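Local coordinates for LAIR1 ecotodomain from MGD21 antibody (Homo sapiens, PDB 7JZK), which is a LAIR1 ectodomain of the immunoglobulin superfamily, taken from an antibody that carries it as an insertion, and binds the V2 domain of a Plasmodium RIFIN, at residues 1-6 with 83-88; 25-30 with 56-61; 32-37 with 45-50; 73-78 with 90-95. All coordinates share one frame; numbering follows the deposited sequence.

In the fold
All four contacts belong to one immunoglobulin beta sandwich. Along the chain, interaction 3 (32-37 with 45-50) is nested within the loop closed by interaction 2, which itself lies inside the loop closed by interaction 1; interaction 4 follows interactions 2 and 3 and crosses interaction 1. Interactions 3 and 4 pair strands of the five-stranded sheet, their centres about 15 Å apart, and interactions 1 and 4 both use strand 85-97 of that sheet. Interaction 2 pairs strands of the opposing sheet. Its centre is about 18 Å from that of interaction 4, yet the C26-C78 disulfide joins the two layers. Interactions 1 and 3 contribute the main RIFIN-facing residues, on the five-stranded sheet.

Interaction 1: residues 1-6 with 83-88; sequences TDLPRP and SRKWSE
The N-terminal segment of the immunoglobulin domain, leading into strand 7-11, lies across the start of the final strand 85-97. L3 carries most of the packing. With its CG anti to the carbonyl carbon (chi1 -65°), it sends CD1 to the backbone of 85-87, 3.5 Å from K85 O, and against the obliquely crossing K85 side chain, where L3 CD1 meets K85 CG at 3.7 Å. The same methyl also rests on S87 CB. Further along, P6 sets its CD against the backbone, 3.1 Å from E88 O. The chain of E88, bent at chi2 (100°), brings OE2 to 2.8 Å from L3 O. Two acceptors face each other here, which would be unfavourable for an ionised carboxylate and would probably raise its pKa. R5 turns its guanidinium to D91 in a salt bridge, while S87 and P4 are linked by hydrogen bonds to Y80 of the adjoining strand. W86, directed away from the N-terminal segment, meets F105 of the RIFIN chain. The lead-in to 7-11, a strand of one layer of the immunoglobulin sandwich, thus packs on the beginning of 85-97 in the other layer.

Interaction 2: residues 25-30 with 56-61; sequences VCRGPV and PSESEA
R27 and E60 stand side by side on one face of the antiparallel pair and point the same way, R27 CG lying 3.7 Å from E60 CB. Their charged ends do not meet in plane: the guanidinium and carboxylate planes are 64° apart, and E60 OE2 lies 3.8 Å from R27 NE, well out of the guanidinium plane, so this long salt bridge is one of charges alone. V25 CG1 covers a face of the same guanidinium and also touches E60 OE2 at 3.4 Å. R27 NH1 and NH2 are hydrogen-bonded elsewhere, NH2 to S9 OG. C26 and A61, whose side chains point to the other face, form a hydrogen-bonded pair, with C26 N to A61 O at 2.9 Å and an almost straight N-H...O angle of 173°. G28 and S59 form the next such pair, G28 N reaching S59 O at 2.9 Å. S59 OG, held between the backbone N and the carbonyl carbon (chi1 66°), donates to P29 O at 2.6 Å from above the carbonyl plane and ties the departing loop to the strand. Beyond it, V30 CG2 packs on P56 O. Strand 22-28 is thus flanked in its sheet by 7-11 and 58-65, with 52-55 beyond the latter, while C26 turns to the opposing sheet and closes the disulfide with C78 of strand 74-82.

Interaction 3: residues 32-37 with 45-50; sequences VQTFRL and YSDTED
Backbone hydrogen bonds pair strands 34-37 and 45-48 as an antiparallel hairpin: F35 with T48 and L37 with S46 are hydrogen-bonded pairs, the straightest link running from L37 N to S46 O (2.9 Å). R36 and D47, the non-hydrogen-bonded pair between them, add a two-pronged salt bridge. R36 NE gives to D47 OD1 and NH2 to D47 OD2, each at 2.7 Å, although the place of OD1 is less sure; OD2 uses its syn lone pair, and the two groups are nearly coplanar. Stacking comes next. The guanidinium lies flat on the Y45 ring, the planes 8° apart and R36 CZ 3.6 Å from the ring centroid in a cation-pi contact, with CD adding a CH-pi contact over the same face. A bend at chi3 (-55°) lays the group there. Van der Waals contacts are lesser: T34 CG2 rests on T48 O at 3.3 Å and F35 CB on T48 CG2. Y45 also makes a cation-pi contact with R92 of the RIFIN chain, and S46 OG is hydrogen-bonded to A78 N of that chain. Gripped by D47 and stacked on Y45, the R36 guanidinium is fixed in rotation; D47 probably partly balances its charge, while NH1 hydrogen-bonds weakly to RIFIN-chain I97 O.

Interaction 4: residues 73-78 with 90-95; sequences AGLFRC and SDYLEL
The Y92 ring is packed on both faces: L75 CD2 covers one, and R77 CD lies over the opposite one, 3.7 Å from the ring centroid in a CH-pi contact. Extended from CG to NE, the R77 chain crosses the ring obliquely and leaves the guanidinium tilted just 11° from the ring plane, with Y92 OH above its centre, 3.2 Å from R77 CZ. This is contact over a face, not a hydrogen bond; the main polar partner of R77 is E38, in a salt bridge through NE. L75 reaches Y92 at about a right angle, CB to CD2 at 3.6 Å. At the edge of the F76 ring, near its plane, lies L93 O, while L95 CB sits obliquely to the ring at 3.9 Å from CE1. Between the strands, G74 with L95 and F76 with L93 form hydrogen-bonded pairs, L95 N reaching G74 O at 2.8 Å. The pairing is resumed beyond Y92, where S90 N binds C78 O at 2.9 Å and S90 OG accepts from C78 N while donating to D91 O. A water bridges S90 O and, weakly, R77 NH1. Strand 74-82 lies between 85-97 and 34-38 in the sheet; F76 points inward to F24, and L93 packs on I8 and A10 of strand 7-11 in the facing layer.

Interaction 1: residues 1-6 with 83-88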
loop_
_atom_site.group_PDB
_atom_site.type_symbol
_atom_site.label_atom_id
_atom_site.label_comp_id
_atom_site.label_asym_id
_atom_site.label_seq_id
_atom_site.Cartn_x
_atom_site.Cartn_y
_atom_site.Cartn_z
ATOM N N THR A 1 0.000 17.687 -17.645
ATOM C CA THR A 1 0.718 18.139 -18.834
ATOM C C THR A 1 1.685 19.263 -18.480
ATOM O O THR A 1 2.854 19.253 -18.872
ATOM C CB THR A 1 -0.252 18.607 -19.963
ATOM O OG1 THR A 1 -0.891 19.840 -19.595
ATOM C CG2 THR A 1 -1.308 17.533 -20.268
ATOM N N ASP A 2 1.201 20.214 -17.685
ATOM C CA ASP A 2 2.029 21.346 -17.312
ATOM C C ASP A 2 3.013 20.987 -16.213
ATOM O O ASP A 2 3.903 21.789 -15.912
ATOM C CB ASP A 2 1.139 22.489 -16.838
ATOM C CG ASP A 2 0.106 22.026 -15.832
ATOM O OD1 ASP A 2 -0.807 21.273 -16.229
ATOM O OD2 ASP A 2 0.227 22.379 -14.641
ATOM N N LEU A 3 2.909 19.791 -15.640
ATOM C CA LEU A 3 3.787 19.436 -14.533
ATOM C C LEU A 3 5.115 18.932 -15.081
ATOM O O LEU A 3 5.130 18.008 -15.900
ATOM C CB LEU A 3 3.145 18.346 -13.674
ATOM C CG LEU A 3 1.863 18.692 -12.924
ATOM C CD1 LEU A 3 1.318 17.464 -12.139
ATOM C CD2 LEU A 3 2.146 19.885 -12.013
ATOM N N PRO A 4 6.240 19.497 -14.658
ATOM C CA PRO A 4 7.536 19.024 -15.153
ATOM C C PRO A 4 7.885 17.655 -14.589
ATOM O O PRO A 4 7.399 17.245 -13.534
ATOM C CB PRO A 4 8.526 20.103 -14.684
ATOM C CG PRO A 4 7.855 20.785 -13.557
ATOM C CD PRO A 4 6.365 20.681 -13.787
ATOM N N ARG A 5 8.746 16.943 -15.305
ATOM C CA ARG A 5 9.078 15.592 -14.891
ATOM C C ARG A 5 9.928 15.650 -13.630
ATOM O O ARG A 5 10.837 16.480 -13.543
ATOM C CB ARG A 5 9.809 14.833 -16.008
ATOM C CG ARG A 5 9.735 13.295 -15.847
ATOM C CD ARG A 5 9.378 12.591 -17.132
ATOM N NE ARG A 5 10.552 12.439 -17.974
ATOM C CZ ARG A 5 11.265 11.320 -18.054
ATOM N NH1 ARG A 5 10.898 10.249 -17.344
ATOM N NH2 ARG A 5 12.333 11.267 -18.846
ATOM N N PRO A 6 9.632 14.850 -12.611
ATOM C CA PRO A 6 10.498 14.810 -11.435
ATOM C C PRO A 6 11.748 14.018 -11.773
ATOM O O PRO A 6 11.786 13.275 -12.753
ATOM C CB PRO A 6 9.651 14.097 -10.381
ATOM C CG PRO A 6 8.665 13.282 -11.145
ATOM C CD PRO A 6 8.499 13.907 -12.508
ATOM N N SER A 83 -1.512 20.166 -7.840
ATOM C CA SER A 83 -2.647 20.770 -8.535
ATOM C C SER A 83 -3.617 19.711 -9.072
ATOM O O SER A 83 -3.973 19.693 -10.249
ATOM C CB SER A 83 -2.151 21.702 -9.642
ATOM O OG SER A 83 -0.982 22.396 -9.229
ATOM N N ARG A 84 -4.023 18.783 -8.203
ATOM C CA ARG A 84 -5.039 17.765 -8.526
ATOM C C ARG A 84 -4.642 16.813 -9.639
ATOM O O ARG A 84 -5.500 16.318 -10.358
ATOM C CB ARG A 84 -6.381 18.377 -8.881
ATOM C CG ARG A 84 -6.921 19.357 -7.894
ATOM C CD ARG A 84 -7.680 20.414 -8.671
ATOM N NE ARG A 84 -7.323 21.745 -8.218
ATOM C CZ ARG A 84 -7.323 22.819 -8.991
ATOM N NH1 ARG A 84 -6.978 23.991 -8.484
ATOM N NH2 ARG A 84 -7.652 22.717 -10.267
ATOM N N LYS A 85 -3.356 16.597 -9.853
ATOM C CA LYS A 85 -2.975 15.616 -10.849
ATOM C C LYS A 85 -1.635 15.031 -10.497
ATOM O O LYS A 85 -0.769 15.711 -9.964
ATOM C CB LYS A 85 -2.963 16.177 -12.283
ATOM C CG LYS A 85 -2.319 17.506 -12.490
ATOM C CD LYS A 85 -2.849 18.091 -13.805
ATOM C CE LYS A 85 -4.369 18.033 -13.858
ATOM N NZ LYS A 85 -4.933 18.836 -14.979
ATOM N N TRP A 86 -1.497 13.751 -10.775
ATOM C CA TRP A 86 -0.199 13.124 -10.682
ATOM C C TRP A 86 0.628 13.619 -11.857
ATOM O O TRP A 86 0.115 13.768 -12.966
ATOM C CB TRP A 86 -0.331 11.598 -10.750
ATOM C CG TRP A 86 -0.763 10.963 -9.488
ATOM C CD1 TRP A 86 -1.966 10.359 -9.244
ATOM C CD2 TRP A 86 0.015 10.808 -8.303
ATOM N NE1 TRP A 86 -1.993 9.866 -7.964
ATOM C CE2 TRP A 86 -0.785 10.123 -7.366
ATOM C CE3 TRP A 86 1.306 11.190 -7.938
ATOM C CZ2 TRP A 86 -0.337 9.816 -6.083
ATOM C CZ3 TRP A 86 1.752 10.887 -6.663
ATOM C CH2 TRP A 86 0.934 10.206 -5.754
ATOM N N SER A 87 1.906 13.858 -11.620
ATOM C CA SER A 87 2.829 14.139 -12.700
ATOM C C SER A 87 3.200 12.850 -13.428
ATOM O O SER A 87 2.865 11.743 -12.995
ATOM C CB SER A 87 4.076 14.776 -12.143
ATOM O OG SER A 87 4.751 13.804 -11.405
ATOM N N GLU A 88 3.887 12.986 -14.557
ATOM C CA GLU A 88 4.464 11.814 -15.197
ATOM C C GLU A 88 5.634 11.311 -14.364
ATOM O O GLU A 88 6.259 12.066 -13.616
ATOM C CB GLU A 88 4.931 12.138 -16.610
ATOM C CG GLU A 88 4.072 13.191 -17.309
ATOM C CD GLU A 88 4.688 14.608 -17.289
ATOM O OE1 GLU A 88 5.061 15.115 -18.372
ATOM O OE2 GLU A 88 4.786 15.224 -16.201
#

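Interaction 2: residues 25-30 with 56-61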
loop_
_atom_site.group_PDB
_atom_site.type_symbol
_atom_site.label_atom_id
_atom_site.label_comp_id
_atom_site.label_asym_id
_atom_site.label_seq_id
_atom_site.Cartn_x
_atom_site.Cartn_y
_atom_site.Cartn_z
ATOM N N VAL A 25 16.543 10.706 -3.413
ATOM C CA VAL A 25 16.131 12.107 -3.402
ATOM C C VAL A 25 15.281 12.351 -4.638
ATOM O O VAL A 25 15.741 12.156 -5.774
ATOM C CB VAL A 25 17.337 13.062 -3.370
ATOM C CG1 VAL A 25 16.868 14.503 -3.195
ATOM C CG2 VAL A 25 18.317 12.661 -2.264
ATOM N N CYS A 26 14.031 12.723 -4.403
ATOM C CA CYS A 26 13.069 13.028 -5.444
ATOM C C CYS A 26 12.911 14.537 -5.537
ATOM O O CYS A 26 12.654 15.200 -4.525
ATOM C CB CYS A 26 11.727 12.377 -5.129
ATOM S SG CYS A 26 11.756 10.603 -5.183
ATOM N N ARG A 27 13.089 15.081 -6.734
ATOM C CA ARG A 27 13.008 16.521 -6.940
ATOM C C ARG A 27 11.947 16.855 -7.966
ATOM O O ARG A 27 11.846 16.200 -9.010
ATOM C CB ARG A 27 14.348 17.108 -7.346
ATOM C CG ARG A 27 15.256 17.290 -6.150
ATOM C CD ARG A 27 16.485 18.077 -6.504
ATOM N NE ARG A 27 17.706 17.519 -5.919
ATOM C CZ ARG A 27 18.296 16.385 -6.290
ATOM N NH1 ARG A 27 19.409 15.993 -5.679
ATOM N NH2 ARG A 27 17.779 15.629 -7.254
ATOM N N GLY A 28 11.156 17.871 -7.628
ATOM C CA GLY A 28 10.143 18.411 -8.497
ATOM C C GLY A 28 10.009 19.923 -8.342
ATOM O O GLY A 28 10.915 20.622 -7.849
ATOM N N PRO A 29 8.881 20.453 -8.807
ATOM C CA PRO A 29 8.630 21.895 -8.728
ATOM C C PRO A 29 8.201 22.281 -7.316
ATOM O O PRO A 29 8.046 21.432 -6.438
ATOM C CB PRO A 29 7.492 22.100 -9.734
ATOM C CG PRO A 29 6.716 20.793 -9.647
ATOM C CD PRO A 29 7.767 19.729 -9.438
ATOM N N VAL A 30 8.053 23.594 -7.092
ATOM C CA VAL A 30 7.588 24.099 -5.802
ATOM C C VAL A 30 6.121 23.769 -5.628
ATOM O O VAL A 30 5.345 23.794 -6.590
ATOM C CB VAL A 30 7.853 25.612 -5.682
ATOM C CG1 VAL A 30 6.903 26.271 -4.665
ATOM C CG2 VAL A 30 9.305 25.867 -5.288
ATOM N N PRO A 56 13.316 28.640 -4.631
ATOM C CA PRO A 56 11.998 29.146 -5.067
ATOM C C PRO A 56 11.385 28.381 -6.225
ATOM O O PRO A 56 10.203 28.610 -6.525
ATOM C CB PRO A 56 12.282 30.605 -5.463
ATOM C CG PRO A 56 13.762 30.692 -5.625
ATOM C CD PRO A 56 14.357 29.680 -4.704
ATOM N N SER A 57 12.139 27.503 -6.907
ATOM C CA SER A 57 11.556 26.695 -7.968
ATOM C C SER A 57 11.763 25.186 -7.824
ATOM O O SER A 57 11.250 24.441 -8.665
ATOM C CB SER A 57 12.107 27.138 -9.335
ATOM O OG SER A 57 13.506 26.930 -9.404
ATOM N N GLU A 58 12.439 24.706 -6.772
ATOM C CA GLU A 58 12.748 23.282 -6.663
ATOM C C GLU A 58 12.530 22.767 -5.246
ATOM O O GLU A 58 13.107 23.289 -4.287
ATOM C CB GLU A 58 14.184 23.008 -7.113
ATOM C CG GLU A 58 14.289 23.094 -8.623
ATOM C CD GLU A 58 15.501 22.407 -9.206
ATOM O OE1 GLU A 58 16.194 21.664 -8.469
ATOM O OE2 GLU A 58 15.757 22.632 -10.412
ATOM N N SER A 59 11.710 21.708 -5.131
ATOM C CA SER A 59 11.433 21.061 -3.850
ATOM C C SER A 59 11.811 19.599 -3.936
ATOM O O SER A 59 11.853 19.008 -5.022
ATOM C CB SER A 59 9.953 21.174 -3.405
ATOM O OG SER A 59 9.073 20.465 -4.258
ATOM N N GLU A 60 12.078 19.019 -2.776
ATOM C CA GLU A 60 12.577 17.666 -2.761
ATOM C C GLU A 60 11.972 16.910 -1.595
ATOM O O GLU A 60 11.394 17.489 -0.672
ATOM C CB GLU A 60 14.105 17.635 -2.667
ATOM C CG GLU A 60 14.617 17.880 -1.269
ATOM C CD GLU A 60 16.115 17.668 -1.146
ATOM O OE1 GLU A 60 16.596 17.406 -0.017
ATOM O OE2 GLU A 60 16.809 17.751 -2.183
ATOM N N ALA A 61 12.102 15.592 -1.682
ATOM C CA ALA A 61 11.687 14.677 -0.636
ATOM C C ALA A 61 12.707 13.557 -0.605
ATOM O O ALA A 61 13.234 13.157 -1.649
ATOM C CB ALA A 61 10.286 14.120 -0.872
#

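Interaction 3: residues 32-37 with 45-50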
loop_
_atom_site.group_PDB
_atom_site.type_symbol
_atom_site.label_atom_id
_atom_site.label_comp_id
_atom_site.label_asym_id
_atom_site.label_seq_id
_atom_site.Cartn_x
_atom_site.Cartn_y
_atom_site.Cartn_z
ATOM N N VAL A 32 4.908 20.787 -4.300
ATOM C CA VAL A 32 4.537 19.381 -4.333
ATOM C C VAL A 32 3.766 19.061 -3.063
ATOM O O VAL A 32 4.225 19.350 -1.952
ATOM C CB VAL A 32 5.779 18.485 -4.451
ATOM C CG1 VAL A 32 5.382 17.028 -4.261
ATOM C CG2 VAL A 32 6.471 18.676 -5.781
ATOM N N GLN A 33 2.582 18.475 -3.220
ATOM C CA GLN A 33 1.854 18.006 -2.048
ATOM C C GLN A 33 2.414 16.684 -1.561
ATOM O O GLN A 33 2.766 16.548 -0.386
ATOM C CB GLN A 33 0.382 17.850 -2.377
ATOM C CG GLN A 33 -0.196 19.058 -3.039
ATOM C CD GLN A 33 -1.676 18.931 -3.180
ATOM O OE1 GLN A 33 -2.315 18.132 -2.479
ATOM N NE2 GLN A 33 -2.244 19.697 -4.099
ATOM N N THR A 34 2.562 15.720 -2.467
ATOM C CA THR A 34 3.043 14.408 -2.077
ATOM C C THR A 34 4.067 13.913 -3.089
ATOM O O THR A 34 3.864 14.027 -4.301
ATOM C CB THR A 34 1.894 13.393 -2.001
ATOM O OG1 THR A 34 0.775 13.969 -1.324
ATOM C CG2 THR A 34 2.326 12.238 -1.189
ATOM N N PHE A 35 5.148 13.339 -2.579
ATOM C CA PHE A 35 6.083 12.563 -3.377
ATOM C C PHE A 35 5.825 11.083 -3.125
ATOM O O PHE A 35 5.690 10.670 -1.969
ATOM C CB PHE A 35 7.519 12.884 -2.988
ATOM C CG PHE A 35 8.219 13.732 -3.968
ATOM C CD1 PHE A 35 8.571 15.028 -3.646
ATOM C CD2 PHE A 35 8.479 13.258 -5.233
ATOM C CE1 PHE A 35 9.213 15.834 -4.573
ATOM C CE2 PHE A 35 9.108 14.038 -6.155
ATOM C CZ PHE A 35 9.484 15.333 -5.830
ATOM N N ARG A 36 5.792 10.280 -4.191
ATOM C CA ARG A 36 5.651 8.831 -4.091
ATOM C C ARG A 36 6.849 8.173 -4.761
ATOM O O ARG A 36 7.118 8.419 -5.950
ATOM C CB ARG A 36 4.359 8.357 -4.754
ATOM C CG ARG A 36 4.284 6.885 -5.111
ATOM C CD ARG A 36 2.854 6.510 -5.515
ATOM N NE ARG A 36 1.872 6.863 -4.491
ATOM C CZ ARG A 36 0.558 6.656 -4.609
ATOM N NH1 ARG A 36 0.060 6.098 -5.713
ATOM N NH2 ARG A 36 -0.264 7.003 -3.625
ATOM N N LEU A 37 7.530 7.309 -4.008
ATOM C CA LEU A 37 8.679 6.551 -4.476
ATOM C C LEU A 37 8.209 5.152 -4.820
ATOM O O LEU A 37 7.675 4.451 -3.951
ATOM C CB LEU A 37 9.773 6.515 -3.420
ATOM C CG LEU A 37 10.931 5.577 -3.706
ATOM C CD1 LEU A 37 11.859 6.188 -4.759
ATOM C CD2 LEU A 37 11.672 5.404 -2.392
ATOM N N TYR A 45 4.966 0.984 -3.279
ATOM C CA TYR A 45 5.320 2.415 -3.177
ATOM C C TYR A 45 5.356 2.950 -1.751
ATOM O O TYR A 45 4.763 2.340 -0.872
ATOM C CB TYR A 45 4.388 3.237 -4.069
ATOM C CG TYR A 45 2.921 3.291 -3.744
ATOM C CD1 TYR A 45 1.993 2.732 -4.601
ATOM C CD2 TYR A 45 2.453 3.979 -2.641
ATOM C CE1 TYR A 45 0.638 2.812 -4.345
ATOM C CE2 TYR A 45 1.103 4.055 -2.360
ATOM C CZ TYR A 45 0.194 3.472 -3.218
ATOM O OH TYR A 45 -1.133 3.556 -2.949
ATOM N N SER A 46 6.023 4.086 -1.552
ATOM C CA SER A 46 5.977 4.783 -0.272
ATOM C C SER A 46 5.753 6.260 -0.547
ATOM O O SER A 46 6.423 6.848 -1.408
ATOM C CB SER A 46 7.262 4.575 0.518
ATOM O OG SER A 46 7.291 3.263 1.068
ATOM N N ASP A 47 4.823 6.854 0.188
ATOM C CA ASP A 47 4.442 8.247 0.023
ATOM C C ASP A 47 5.010 9.086 1.161
ATOM O O ASP A 47 5.233 8.593 2.269
ATOM C CB ASP A 47 2.918 8.383 -0.025
ATOM C CG ASP A 47 2.348 8.099 -1.413
ATOM O OD1 ASP A 47 3.130 7.714 -2.294
ATOM O OD2 ASP A 47 1.113 8.192 -1.618
ATOM N N THR A 48 5.245 10.363 0.874
ATOM C CA THR A 48 5.662 11.313 1.894
ATOM C C THR A 48 5.078 12.672 1.558
ATOM O O THR A 48 5.044 13.081 0.389
ATOM C CB THR A 48 7.192 11.401 2.003
ATOM O OG1 THR A 48 7.548 12.189 3.143
ATOM C CG2 THR A 48 7.793 12.024 0.766
ATOM N N GLU A 49 4.602 13.363 2.585
ATOM C CA GLU A 49 4.195 14.745 2.419
ATOM C C GLU A 49 5.161 15.719 3.073
ATOM O O GLU A 49 4.952 16.925 2.977
ATOM C CB GLU A 49 2.782 14.978 2.960
ATOM C CG GLU A 49 1.695 14.266 2.193
ATOM C CD GLU A 49 0.316 14.767 2.590
ATOM O OE1 GLU A 49 -0.537 13.961 3.033
ATOM O OE2 GLU A 49 0.088 15.988 2.462
ATOM N N ASP A 50 6.218 15.241 3.721
ATOM C CA ASP A 50 7.232 16.166 4.212
ATOM C C ASP A 50 8.120 16.499 3.014
ATOM O O ASP A 50 9.156 15.875 2.777
ATOM C CB ASP A 50 8.023 15.566 5.368
ATOM C CG ASP A 50 9.182 16.468 5.836
ATOM O OD1 ASP A 50 9.161 17.705 5.593
ATOM O OD2 ASP A 50 10.140 15.923 6.428
#

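Interaction 4: residues 73-78 with 90-95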
loop_
_atom_site.group_PDB
_atom_site.type_symbol
_atom_site.label_atom_id
_atom_site.label_comp_id
_atom_site.label_asym_id
_atom_site.label_seq_id
_atom_site.Cartn_x
_atom_site.Cartn_y
_atom_site.Cartn_z
ATOM N N ALA A 73 17.670 -4.157 -3.661
ATOM C CA ALA A 73 18.251 -3.952 -4.986
ATOM C C ALA A 73 17.162 -3.881 -6.057
ATOM O O ALA A 73 16.126 -4.553 -5.968
ATOM C CB ALA A 73 19.235 -5.078 -5.311
ATOM N N GLY A 74 17.388 -3.046 -7.087
ATOM C CA GLY A 74 16.407 -3.019 -8.150
ATOM C C GLY A 74 16.062 -1.598 -8.550
ATOM O O GLY A 74 16.798 -0.654 -8.274
ATOM N N LEU A 75 14.911 -1.424 -9.184
ATOM C CA LEU A 75 14.491 -0.138 -9.718
ATOM C C LEU A 75 13.608 0.688 -8.774
ATOM O O LEU A 75 12.776 0.145 -8.054
ATOM C CB LEU A 75 13.773 -0.376 -11.046
ATOM C CG LEU A 75 14.605 -0.615 -12.323
ATOM C CD1 LEU A 75 15.774 -1.548 -12.169
ATOM C CD2 LEU A 75 13.726 -1.044 -13.461
ATOM N N PHE A 76 13.813 2.014 -8.801
ATOM C CA PHE A 76 13.076 3.020 -8.039
ATOM C C PHE A 76 12.806 4.217 -8.945
ATOM O O PHE A 76 13.600 4.517 -9.835
ATOM C CB PHE A 76 13.840 3.524 -6.788
ATOM C CG PHE A 76 14.131 2.452 -5.760
ATOM C CD1 PHE A 76 15.245 1.622 -5.896
ATOM C CD2 PHE A 76 13.302 2.279 -4.646
ATOM C CE1 PHE A 76 15.521 0.645 -4.950
ATOM C CE2 PHE A 76 13.579 1.305 -3.694
ATOM C CZ PHE A 76 14.686 0.483 -3.848
ATOM N N ARG A 77 11.692 4.918 -8.718
ATOM C CA ARG A 77 11.418 6.127 -9.499
ATOM C C ARG A 77 10.471 7.026 -8.714
ATOM O O ARG A 77 9.820 6.590 -7.768
ATOM C CB ARG A 77 10.839 5.798 -10.876
ATOM C CG ARG A 77 9.354 5.527 -10.877
ATOM C CD ARG A 77 8.920 5.128 -12.252
ATOM N NE ARG A 77 7.531 4.681 -12.288
ATOM C CZ ARG A 77 6.892 4.360 -13.416
ATOM N NH1 ARG A 77 7.522 4.442 -14.587
ATOM N NH2 ARG A 77 5.623 3.975 -13.385
ATOM N N CYS A 78 10.400 8.289 -9.109
ATOM C CA CYS A 78 9.600 9.254 -8.371
ATOM C C CYS A 78 8.389 9.686 -9.176
ATOM O O CYS A 78 8.374 9.649 -10.412
ATOM C CB CYS A 78 10.399 10.505 -7.975
ATOM S SG CYS A 78 11.994 10.187 -7.165
ATOM N N SER A 90 9.258 9.849 -13.199
ATOM C CA SER A 90 10.653 9.981 -13.558
ATOM C C SER A 90 11.185 8.689 -14.181
ATOM O O SER A 90 10.533 7.641 -14.190
ATOM C CB SER A 90 11.484 10.281 -12.323
ATOM O OG SER A 90 11.970 9.068 -11.773
ATOM N N ASP A 91 12.386 8.772 -14.723
ATOM C CA ASP A 91 13.069 7.583 -15.198
ATOM C C ASP A 91 13.427 6.682 -14.018
ATOM O O ASP A 91 13.598 7.157 -12.893
ATOM C CB ASP A 91 14.333 7.970 -15.965
ATOM C CG ASP A 91 14.074 8.119 -17.453
ATOM O OD1 ASP A 91 12.900 8.349 -17.826
ATOM O OD2 ASP A 91 15.035 8.025 -18.254
ATOM N N TYR A 92 13.522 5.372 -14.280
ATOM C CA TYR A 92 13.931 4.417 -13.257
ATOM C C TYR A 92 15.415 4.551 -12.963
ATOM O O TYR A 92 16.224 4.834 -13.842
ATOM C CB TYR A 92 13.652 2.963 -13.685
ATOM C CG TYR A 92 12.210 2.530 -13.518
ATOM C CD1 TYR A 92 11.380 2.418 -14.617
ATOM C CD2 TYR A 92 11.669 2.279 -12.274
ATOM C CE1 TYR A 92 10.051 2.053 -14.489
ATOM C CE2 TYR A 92 10.333 1.904 -12.130
ATOM C CZ TYR A 92 9.527 1.794 -13.246
ATOM O OH TYR A 92 8.199 1.442 -13.165
ATOM N N LEU A 93 15.758 4.265 -11.720
ATOM C CA LEU A 93 17.104 4.280 -11.180
ATOM C C LEU A 93 17.370 2.890 -10.617
ATOM O O LEU A 93 16.545 2.375 -9.851
ATOM C CB LEU A 93 17.193 5.307 -10.052
ATOM C CG LEU A 93 18.527 5.781 -9.496
ATOM C CD1 LEU A 93 19.156 6.751 -10.465
ATOM C CD2 LEU A 93 18.332 6.424 -8.132
ATOM N N GLU A 94 18.493 2.266 -10.998
ATOM C CA GLU A 94 18.832 0.931 -10.511
ATOM C C GLU A 94 19.751 1.033 -9.300
ATOM O O GLU A 94 20.834 1.613 -9.380
ATOM C CB GLU A 94 19.515 0.073 -11.571
ATOM C CG GLU A 94 19.695 -1.403 -11.147
ATOM C CD GLU A 94 20.453 -2.216 -12.182
ATOM O OE1 GLU A 94 20.067 -3.362 -12.460
ATOM O OE2 GLU A 94 21.435 -1.696 -12.747
ATOM N N LEU A 95 19.338 0.431 -8.193
ATOM C CA LEU A 95 20.148 0.333 -6.993
ATOM C C LEU A 95 20.851 -1.013 -7.011
ATOM O O LEU A 95 20.200 -2.057 -7.132
ATOM C CB LEU A 95 19.293 0.469 -5.733
ATOM C CG LEU A 95 19.987 0.010 -4.449
ATOM C CD1 LEU A 95 21.094 0.982 -4.093
ATOM C CD2 LEU A 95 19.006 -0.125 -3.305
HETATM O O HOH W 1 9.223 5.902 -15.732
#